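Local coordinates for neuraminidase (Influenza A virus, PDB 4GDI), which is a neuraminidase-like, tetrameric beta-propeller surface glycoprotein of a bat influenza A virus, with a diverged putative active site, and may not cleave sialic acid as classical neuraminidases do, at the glycan on Asn191. Numbering follows the deposited sequence.

The glycan on Asn191. Residues 191-193, 195, 235. With NAG (2-acetamido-2-deoxy-beta-D-glucopyranose), chain B; NAG (2-acetamido-2-deoxy-beta-D-glucopyranose), chain C; BMA (beta-D-mannopyranose), chain D; MAN (alpha-D-mannopyranose), chain E; FUL (beta-L-fucopyranose), chain F; FUC (alpha-L-fucopyranose), chain G.
Asn191, Thr192 and Thr193 form the Asn-X-Thr sequon of an N-linked glycan on a surface loop of this neuraminidase-like beta-propeller. The Asn191 side chain is extended, CG anti to the backbone N (chi1 -177°), and its amide ND2 is bonded to C1 of the first NAG (chain B). Thr193 turns its hydroxyl back toward that amide: OG1, anti to its own carbonyl carbon and beside its backbone N, donates to Asn191 OD1 at 2.9 Å. It comes in nearly along the C=O axis (160°). The bond should limit turning of the amide about CB-CG. The same torsion leaves CG2 near the acetyl methyl of the poorly ordered NAG (chain C), while CB of Thr193 packs on C5 of NAG (chain B) at 4.0 Å.

The core alpha-L-fucose (FUC), carried on O6 of this NAG, folds back against the protein, which hides about half of its surface. The methyl C6 of FUC points inward: Ile195 lies alongside it, its CG1-CD1 flank touching with CD1 at 3.9 Å, while the CG2 branch of Ile235 meets it at 4.0 Å. FUC O4 donates to the backbone O of Ile235 (2.9 Å), approaching from above the carbonyl plane, 53° out of it. One water joins Thr193 O to O5 of FUC, and another links Ile235 O to FUC O3. BMA, MAN and the second fucose, FUL, are likewise poorly ordered, with little or no protein cover.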
# COMPACT_ATOMS: atom_id res chain seq x y z
N ASN A 191 8.62 45.88 1.85
CA ASN A 191 8.89 46.97 0.93
C ASN A 191 9.76 46.48 -0.24
O ASN A 191 10.97 46.34 -0.12
CB ASN A 191 9.60 48.12 1.64
CG ASN A 191 9.83 49.30 0.73
OD1 ASN A 191 9.27 49.37 -0.37
ND2 ASN A 191 10.67 50.25 1.17
N THR A 192 9.12 46.20 -1.37
CA THR A 192 9.81 45.68 -2.54
C THR A 192 9.71 46.66 -3.71
O THR A 192 9.79 46.27 -4.88
CB THR A 192 9.18 44.35 -2.97
OG1 THR A 192 7.78 44.56 -3.17
CG2 THR A 192 9.40 43.29 -1.89
N THR A 193 9.53 47.93 -3.37
CA THR A 193 9.42 48.99 -4.36
C THR A 193 10.60 48.95 -5.33
O THR A 193 11.76 48.95 -4.91
CB THR A 193 9.40 50.38 -3.67
OG1 THR A 193 8.21 50.50 -2.88
CG2 THR A 193 9.44 51.50 -4.70
N ILE A 195 11.36 46.44 -7.32
CA ILE A 195 11.69 45.08 -7.70
C ILE A 195 10.46 44.18 -7.74
O ILE A 195 9.33 44.63 -7.48
CB ILE A 195 12.73 44.42 -6.76
CG1 ILE A 195 12.12 44.15 -5.37
CG2 ILE A 195 13.97 45.27 -6.68
CD1 ILE A 195 12.96 43.17 -4.54
N ILE A 235 16.14 43.09 2.46
CA ILE A 235 16.22 42.60 1.10
C ILE A 235 17.52 43.07 0.45
O ILE A 235 17.82 44.26 0.43
CB ILE A 235 15.01 43.04 0.26
CG1 ILE A 235 13.75 42.37 0.79
CG2 ILE A 235 15.21 42.65 -1.20
CD1 ILE A 235 12.51 42.67 -0.01
C1 NAG B . 11.07 51.13 0.10
C2 NAG B . 11.53 52.38 0.85
C3 NAG B . 12.21 53.41 -0.04
C4 NAG B . 13.18 52.74 -1.02
C5 NAG B . 12.63 51.45 -1.62
C6 NAG B . 13.70 50.72 -2.43
C7 NAG B . 10.63 53.11 2.97
C8 NAG B . 9.53 53.80 3.73
N2 NAG B . 10.47 53.00 1.64
O3 NAG B . 12.99 54.13 0.87
O4 NAG B . 13.50 53.65 -2.06
O5 NAG B . 12.20 50.62 -0.56
O6 NAG B . 14.71 50.30 -1.54
O7 NAG B . 11.61 52.69 3.58
C1 NAG C . 14.92 53.68 -2.28
C2 NAG C . 15.17 54.31 -3.65
C3 NAG C . 16.66 54.50 -3.90
C4 NAG C . 17.35 55.15 -2.70
C5 NAG C . 17.01 54.40 -1.42
C6 NAG C . 17.64 55.07 -0.21
C7 NAG C . 13.44 53.68 -5.26
C8 NAG C . 13.02 52.69 -6.31
N2 NAG C . 14.63 53.46 -4.69
O3 NAG C . 16.85 55.28 -5.06
O4 NAG C . 18.75 55.15 -2.89
O5 NAG C . 15.61 54.36 -1.24
O6 NAG C . 17.55 54.21 0.91
O7 NAG C . 12.70 54.61 -4.95
C1 BMA D . 19.12 56.31 -3.67
C2 BMA D . 20.08 57.19 -2.88
C3 BMA D . 21.26 57.59 -3.75
C4 BMA D . 20.75 58.12 -5.08
C5 BMA D . 19.84 57.10 -5.75
C6 BMA D . 20.39 56.66 -7.11
O2 BMA D . 20.54 56.49 -1.75
O3 BMA D . 22.12 56.49 -3.96
O4 BMA D . 20.02 59.31 -4.84
O5 BMA D . 19.70 55.97 -4.91
O6 BMA D . 19.44 55.84 -7.76
C1 MAN E . 23.07 56.40 -2.87
C2 MAN E . 23.55 57.81 -2.53
C3 MAN E . 25.07 57.86 -2.61
C4 MAN E . 25.61 56.77 -1.70
C5 MAN E . 25.15 55.41 -2.20
C6 MAN E . 24.61 54.54 -1.07
O2 MAN E . 23.14 58.17 -1.23
O3 MAN E . 25.54 59.13 -2.21
O4 MAN E . 27.02 56.82 -1.65
O5 MAN E . 24.16 55.57 -3.21
O6 MAN E . 24.79 53.18 -1.40
C1 FUL F . 13.25 55.51 0.53
C2 FUL F . 12.83 56.48 1.61
O2 FUL F . 12.74 55.87 2.88
C3 FUL F . 13.95 57.50 1.53
O3 FUL F . 13.77 58.51 2.49
C4 FUL F . 13.95 58.09 0.11
O4 FUL F . 13.01 59.14 0.08
C5 FUL F . 13.67 57.09 -1.03
C6 FUL F . 13.11 57.78 -2.27
O5 FUL F . 12.77 56.05 -0.68
C1 FUC G . 15.63 49.39 -2.18
C2 FUC G . 16.71 49.05 -1.17
C3 FUC G . 16.13 48.24 -0.02
C4 FUC G . 15.40 47.03 -0.58
C5 FUC G . 14.38 47.46 -1.61
C6 FUC G . 13.73 46.20 -2.19
O2 FUC G . 17.18 50.26 -0.63
O3 FUC G . 17.18 47.79 0.82
O4 FUC G . 16.34 46.19 -1.22
O5 FUC G . 15.01 48.20 -2.64
O HOH W 1 14.19 48.77 -5.50
O HOH W 2 19.89 46.59 0.52